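Local coordinates for endo-1,3-beta-glucanase, family GH16 (Zobellia galactanivorans, PDB 4CRQ), which probably hydrolyses internal beta-1,3-glucosidic bonds of laminarin with its GH16 catalytic module, the part of the longer modular enzyme modelled here, at residues A97-G102 with C113-I118; Q36-E41 with L199-V204. The protein carries 1 engineered substitution. All coordinates share one frame; numbering follows the deposited sequence.

Overall arrangement
Contact 1 and contact 2 share neighbouring strands: 94-102 pairs antiparallel with 196-204, and the two contacts meet there through W99 and N201, whose NE1 and OD1 lie 2.7 Å apart. Both are buried, but contact 1 sits deeper, its centre about 6 Å from the centre of the chain against about 11 Å for contact 2. Contact 1 is antiparallel backbone pairing centred on 115-117, carried on by single bonds at G114 and I118, with acids and an indole on one face and apolar side chains on the other. Contact 2 has no paired backbone: Q36 and Y38 reach across to 199-204, while R40 and E41 of its first segment are exposed.

Contact 1 (A97-G102 with C113-I118); sequences AFWMLG and CGEIDI
M100 and I116 form the hydrogen-bonded pair at the middle of this antiparallel pairing: M100 N donates to I116 O at 2.8 Å, and I116 N returns a bond to M100 O at 2.9 Å. F98 O accepts from I118 N at one end, and at the other G102 N reaches G114 O over a longer 3.2 Å. W99 and L101 share a face with E115 and D117. W99 CG stands between its own N and carbonyl carbon (chi1 53°), which sets the indole obliquely against the acids; E115 OE2 comes within 3.4 Å of W99 CE3, with ring and carboxylate planes 47° apart. W99 NE1 turns to N201, and E115 OE1 takes a hydrogen bond from W110. On that face L101 CD2 also rests on E115 CB at 3.8 Å. Toward the end of the pairing, I118 CD1 makes a CH-pi contact over one face of the F98 ring, 3.9 Å from its centroid, while I118 CG2 touches CE2 of the same ring. The sequence EID fits the start of the GH16 signature ExDxxE, in which relatives use the first glutamate as nucleophile. The chemistry is consistent with an active-site strand whose acids are held against an indole on one face, with apolar packing behind them.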
loop_
_atom_site.group_PDB
_atom_site.type_symbol
_atom_site.label_atom_id
_atom_site.label_comp_id
_atom_site.label_asym_id
_atom_site.label_seq_id
_atom_site.Cartn_x
_atom_site.Cartn_y
_atom_site.Cartn_z
ATOM N N ALA A 97 -2.530 -2.381 -3.095
ATOM C CA ALA A 97 -1.326 -1.644 -2.667
ATOM C C ALA A 97 -0.965 -1.906 -1.214
ATOM O O ALA A 97 -1.859 -2.179 -0.412
ATOM C CB ALA A 97 -1.495 -0.128 -2.897
ATOM N N PHE A 98 0.336 -1.803 -0.915
ATOM C CA PHE A 98 0.899 -1.948 0.414
ATOM C C PHE A 98 1.806 -0.737 0.491
ATOM O O PHE A 98 2.747 -0.618 -0.301
ATOM C CB PHE A 98 1.672 -3.257 0.468
ATOM C CG PHE A 98 2.591 -3.439 1.691
ATOM C CD1 PHE A 98 2.234 -3.059 3.023
ATOM C CD2 PHE A 98 3.850 -4.075 1.500
ATOM C CE1 PHE A 98 3.113 -3.287 4.102
ATOM C CE2 PHE A 98 4.730 -4.291 2.565
ATOM C CZ PHE A 98 4.361 -3.896 3.872
ATOM N N TRP A 99 1.523 0.170 1.424
ATOM C CA TRP A 99 2.182 1.475 1.415
ATOM C C TRP A 99 2.244 2.169 2.733
ATOM O O TRP A 99 1.811 1.599 3.738
ATOM C CB TRP A 99 1.536 2.351 0.333
ATOM C CG TRP A 99 0.025 2.499 0.372
ATOM C CD1 TRP A 99 -0.958 1.502 0.350
ATOM C CD2 TRP A 99 -0.715 3.754 0.384
ATOM N NE1 TRP A 99 -2.219 2.047 0.358
ATOM C CE2 TRP A 99 -2.140 3.403 0.385
ATOM C CE3 TRP A 99 -0.350 5.100 0.403
ATOM C CZ2 TRP A 99 -3.138 4.379 0.397
ATOM C CZ3 TRP A 99 -1.350 6.066 0.407
ATOM C CH2 TRP A 99 -2.717 5.719 0.408
ATOM N N MET A 100 2.795 3.385 2.756
ATOM C CA MET A 100 3.012 4.110 4.018
ATOM C C MET A 100 2.811 5.587 3.780
ATOM O O MET A 100 3.103 6.091 2.687
ATOM C CB MET A 100 4.449 3.903 4.536
ATOM C CG MET A 100 4.867 2.432 4.658
ATOM S SD MET A 100 6.532 2.233 5.315
ATOM C CE MET A 100 6.240 2.485 7.062
ATOM N N LEU A 101 2.310 6.283 4.789
ATOM C CA LEU A 101 2.145 7.751 4.742
ATOM C C LEU A 101 2.722 8.400 5.992
ATOM O O LEU A 101 2.662 7.794 7.070
ATOM C CB LEU A 101 0.661 8.115 4.644
ATOM C CG LEU A 101 -0.057 7.930 3.293
ATOM C CD1 LEU A 101 -1.572 7.955 3.466
ATOM C CD2 LEU A 101 0.375 8.953 2.256
ATOM N N GLY A 102 3.239 9.631 5.893
ATOM C CA GLY A 102 3.781 10.303 7.079
ATOM C C GLY A 102 2.683 10.587 8.095
ATOM O O GLY A 102 1.567 10.997 7.716
ATOM N N CYS A 113 3.390 15.253 3.399
ATOM C CA CYS A 113 3.603 14.237 4.436
ATOM C C CYS A 113 4.557 13.117 4.007
ATOM O O CYS A 113 5.155 12.457 4.853
ATOM C CB CYS A 113 2.278 13.609 4.846
ATOM S SG CYS A 113 1.403 12.799 3.486
ATOM N N GLY A 114 4.668 12.912 2.690
ATOM C CA GLY A 114 5.477 11.843 2.098
ATOM C C GLY A 114 4.666 10.558 2.021
ATOM O O GLY A 114 3.782 10.286 2.851
ATOM N N GLU A 115 4.971 9.763 1.007
ATOM C CA GLU A 115 4.331 8.487 0.786
ATOM C C GLU A 115 5.353 7.504 0.260
ATOM O O GLU A 115 6.104 7.821 -0.660
ATOM C CB GLU A 115 3.201 8.647 -0.229
ATOM C CG GLU A 115 2.448 7.352 -0.592
ATOM C CD GLU A 115 1.379 7.535 -1.673
ATOM O OE1 GLU A 115 0.881 8.661 -1.890
ATOM O OE2 GLU A 115 0.998 6.549 -2.338
ATOM N N ILE A 116 5.361 6.300 0.822
ATOM C CA ILE A 116 6.226 5.215 0.346
ATOM C C ILE A 116 5.298 4.103 -0.120
ATOM O O ILE A 116 4.621 3.482 0.702
ATOM C CB ILE A 116 7.204 4.664 1.424
ATOM C CG1 ILE A 116 8.033 5.799 2.076
ATOM C CG2 ILE A 116 8.118 3.559 0.812
ATOM C CD1 ILE A 116 8.878 5.345 3.265
ATOM N N ASP A 117 5.253 3.873 -1.433
ATOM C CA ASP A 117 4.493 2.758 -1.997
ATOM C C ASP A 117 5.441 1.564 -2.087
ATOM O O ASP A 117 6.337 1.546 -2.932
ATOM C CB ASP A 117 3.904 3.120 -3.372
ATOM C CG ASP A 117 2.999 4.341 -3.312
ATOM O OD1 ASP A 117 2.222 4.464 -2.345
ATOM O OD2 ASP A 117 3.041 5.188 -4.225
ATOM N N ILE A 118 5.239 0.578 -1.199
ATOM C CA ILE A 118 6.119 -0.601 -1.131
ATOM C C ILE A 118 5.798 -1.536 -2.301
ATOM O O ILE A 118 6.700 -2.030 -2.996
ATOM C CB ILE A 118 6.002 -1.302 0.241
ATOM C CG1 ILE A 118 6.347 -0.280 1.333
ATOM C CG2 ILE A 118 6.893 -2.550 0.272
ATOM C CD1 ILE A 118 6.108 -0.811 2.723
#

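Contact 2 (Q36-E41 with L199-V204); sequences QYYRRE and LLNMAV
Q36 carries its CG between the backbone N and the carbonyl carbon (chi1 78°), and a second bend at chi2 swings the amide toward A203 and V204. Y38 has CG anti to its carbonyl carbon, and its ring reaches across to N201 with the hydroxyl leading. The firmer link is V204 N to Q36 OE1, 2.9 Å and nearly straight at the hydrogen (168°), although the N-H comes from above the plane of the amide. The same OE1 packs 3.5 Å from A203 CB. Q36 NE2 bonds to E34, so both ends of this amide are used and its rotation is fixed. Beyond it, Y38 OH receives a weak bond from N201 ND2 at 3.1 Å; phenol ring and amide are almost perpendicular, 84° between planes. The other end of that amide, OD1, is held by W99, so N201 spans two partners. At the edge of the Y38 ring M202 O lies 3.6 Å from CE1, near the ring plane, and this carbonyl also accepts from the hydroxyl of S66. Q36 CG covers one face of the phenol, offset toward the rim. An alanine in place of Q36 would probably leave the N-H of V204 and the carboxylate of E34 without their mate and open a gap where CG now lies over the ring. The axes of 36-38 and 199-204 approach no closer than 7.1 Å, and no backbone bond joins them directly. Strand 62-70 connects them, running parallel to 36-38 and antiparallel to 196-204; R68 on it touches both Y38 and N201. W30, in the short helix 29-33, meets the Y38 ring, while on the other flank strand 94-102 pairs with 196-204.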
loop_
_atom_site.group_PDB
_atom_site.type_symbol
_atom_site.label_atom_id
_atom_site.label_comp_id
_atom_site.label_asym_id
_atom_site.label_seq_id
_atom_site.Cartn_x
_atom_site.Cartn_y
_atom_site.Cartn_z
ATOM N N GLN A 36 -14.538 2.160 -6.052
ATOM C CA GLN A 36 -15.036 1.364 -4.897
ATOM C C GLN A 36 -15.458 2.200 -3.683
ATOM O O GLN A 36 -14.932 3.305 -3.429
ATOM C CB GLN A 36 -14.004 0.318 -4.388
ATOM C CG GLN A 36 -12.876 0.895 -3.523
ATOM C CD GLN A 36 -11.982 1.901 -4.229
ATOM O OE1 GLN A 36 -11.736 1.787 -5.435
ATOM N NE2 GLN A 36 -11.488 2.900 -3.480
ATOM N N TYR A 37 -16.406 1.644 -2.943
ATOM C CA TYR A 37 -16.795 2.169 -1.656
ATOM C C TYR A 37 -16.179 1.225 -0.580
ATOM O O TYR A 37 -16.537 0.041 -0.549
ATOM C CB TYR A 37 -18.318 2.218 -1.555
ATOM C CG TYR A 37 -18.903 2.883 -0.320
ATOM C CD1 TYR A 37 -18.793 2.303 0.983
ATOM C CD2 TYR A 37 -19.608 4.093 -0.438
ATOM C CE1 TYR A 37 -19.346 2.927 2.114
ATOM C CE2 TYR A 37 -20.162 4.716 0.692
ATOM C CZ TYR A 37 -20.039 4.131 1.950
ATOM O OH TYR A 37 -20.588 4.765 3.026
ATOM N N TYR A 38 -15.251 1.711 0.264
ATOM C CA TYR A 38 -14.650 0.841 1.268
ATOM C C TYR A 38 -15.605 0.559 2.406
ATOM O O TYR A 38 -16.342 1.435 2.848
ATOM C CB TYR A 38 -13.388 1.495 1.770
ATOM C CG TYR A 38 -12.208 1.502 0.786
ATOM C CD1 TYR A 38 -11.773 0.305 0.175
ATOM C CD2 TYR A 38 -11.512 2.692 0.494
ATOM C CE1 TYR A 38 -10.682 0.272 -0.692
ATOM C CE2 TYR A 38 -10.427 2.687 -0.380
ATOM C CZ TYR A 38 -10.017 1.477 -0.965
ATOM O OH TYR A 38 -8.943 1.428 -1.816
ATOM N N ARG A 39 -15.592 -0.691 2.863
ATOM C CA ARG A 39 -16.398 -1.140 4.047
ATOM C C ARG A 39 -15.596 -2.063 4.925
ATOM O O ARG A 39 -14.670 -2.752 4.456
ATOM C CB ARG A 39 -17.676 -1.853 3.577
ATOM C CG ARG A 39 -18.502 -1.010 2.563
ATOM C CD ARG A 39 -19.930 -1.540 2.453
ATOM N NE ARG A 39 -20.664 -1.338 3.716
ATOM C CZ ARG A 39 -21.604 -2.163 4.216
ATOM N NH1 ARG A 39 -21.946 -3.289 3.566
ATOM N NH2 ARG A 39 -22.217 -1.870 5.361
ATOM N N ARG A 40 -15.961 -2.097 6.203
ATOM C CA ARG A 40 -15.320 -2.983 7.156
ATOM C C ARG A 40 -15.544 -4.453 6.746
ATOM O O ARG A 40 -14.617 -5.274 6.887
ATOM C CB ARG A 40 -15.868 -2.747 8.577
ATOM C CG ARG A 40 -15.420 -3.757 9.628
ATOM C CD ARG A 40 -13.922 -3.663 9.882
ATOM N NE ARG A 40 -13.422 -4.639 10.858
ATOM C CZ ARG A 40 -13.098 -5.900 10.558
ATOM N NH1 ARG A 40 -13.214 -6.407 9.311
ATOM N NH2 ARG A 40 -12.645 -6.677 11.537
ATOM N N GLU A 41 -16.746 -4.762 6.234
ATOM C CA GLU A 41 -17.183 -6.130 5.887
ATOM C C GLU A 41 -16.253 -6.828 4.904
ATOM O O GLU A 41 -16.161 -8.069 4.877
ATOM C CB GLU A 41 -18.608 -6.100 5.288
ATOM C CG GLU A 41 -19.282 -7.468 5.177
ATOM C CD GLU A 41 -20.730 -7.397 4.715
ATOM O OE1 GLU A 41 -21.023 -6.893 3.628
ATOM O OE2 GLU A 41 -21.601 -7.870 5.462
ATOM N N LEU A 199 -0.439 1.176 5.355
ATOM C CA LEU A 199 -1.767 0.964 4.764
ATOM C C LEU A 199 -1.755 -0.258 3.866
ATOM O O LEU A 199 -0.731 -0.585 3.231
ATOM C CB LEU A 199 -2.203 2.174 3.901
ATOM C CG LEU A 199 -2.215 3.555 4.591
ATOM C CD1 LEU A 199 -0.924 4.313 4.323
ATOM C CD2 LEU A 199 -3.382 4.400 4.103
ATOM N N LEU A 200 -2.915 -0.925 3.833
ATOM C CA LEU A 200 -3.208 -2.003 2.882
ATOM C C LEU A 200 -4.563 -1.722 2.286
ATOM O O LEU A 200 -5.510 -1.363 3.012
ATOM C CB LEU A 200 -3.255 -3.362 3.606
ATOM C CG LEU A 200 -1.912 -3.956 4.017
ATOM C CD1 LEU A 200 -2.185 -5.079 5.001
ATOM C CD2 LEU A 200 -1.093 -4.454 2.820
ATOM N N ASN A 201 -4.693 -1.916 0.975
ATOM C CA ASN A 201 -6.016 -1.749 0.334
ATOM C C ASN A 201 -6.079 -2.436 -0.992
ATOM O O ASN A 201 -5.031 -2.831 -1.562
ATOM C CB ASN A 201 -6.347 -0.244 0.102
ATOM C CG ASN A 201 -5.471 0.383 -1.005
ATOM O OD1 ASN A 201 -4.296 0.656 -0.767
ATOM N ND2 ASN A 201 -6.025 0.586 -2.211
ATOM N N MET A 202 -7.303 -2.570 -1.514
ATOM C CA MET A 202 -7.424 -2.921 -2.927
ATOM C C MET A 202 -8.492 -2.015 -3.545
ATOM O O MET A 202 -9.681 -2.137 -3.199
ATOM C CB MET A 202 -7.733 -4.401 -3.176
ATOM C CG MET A 202 -7.701 -4.731 -4.691
ATOM S SD MET A 202 -7.463 -6.507 -5.007
ATOM C CE MET A 202 -8.750 -7.283 -4.009
ATOM N N ALA A 203 -8.079 -1.100 -4.430
ATOM C CA ALA A 203 -9.012 -0.219 -5.121
ATOM C C ALA A 203 -9.561 -0.939 -6.364
ATOM O O ALA A 203 -8.977 -1.946 -6.823
ATOM C CB ALA A 203 -8.345 1.103 -5.494
ATOM N N VAL A 204 -10.692 -0.438 -6.879
ATOM C CA VAL A 204 -11.247 -0.891 -8.150
ATOM C C VAL A 204 -11.419 0.356 -9.028
ATOM O O VAL A 204 -12.206 1.282 -8.687
ATOM C CB VAL A 204 -12.596 -1.626 -8.005
ATOM C CG1 VAL A 204 -13.096 -2.121 -9.360
ATOM C CG2 VAL A 204 -12.482 -2.770 -6.985
#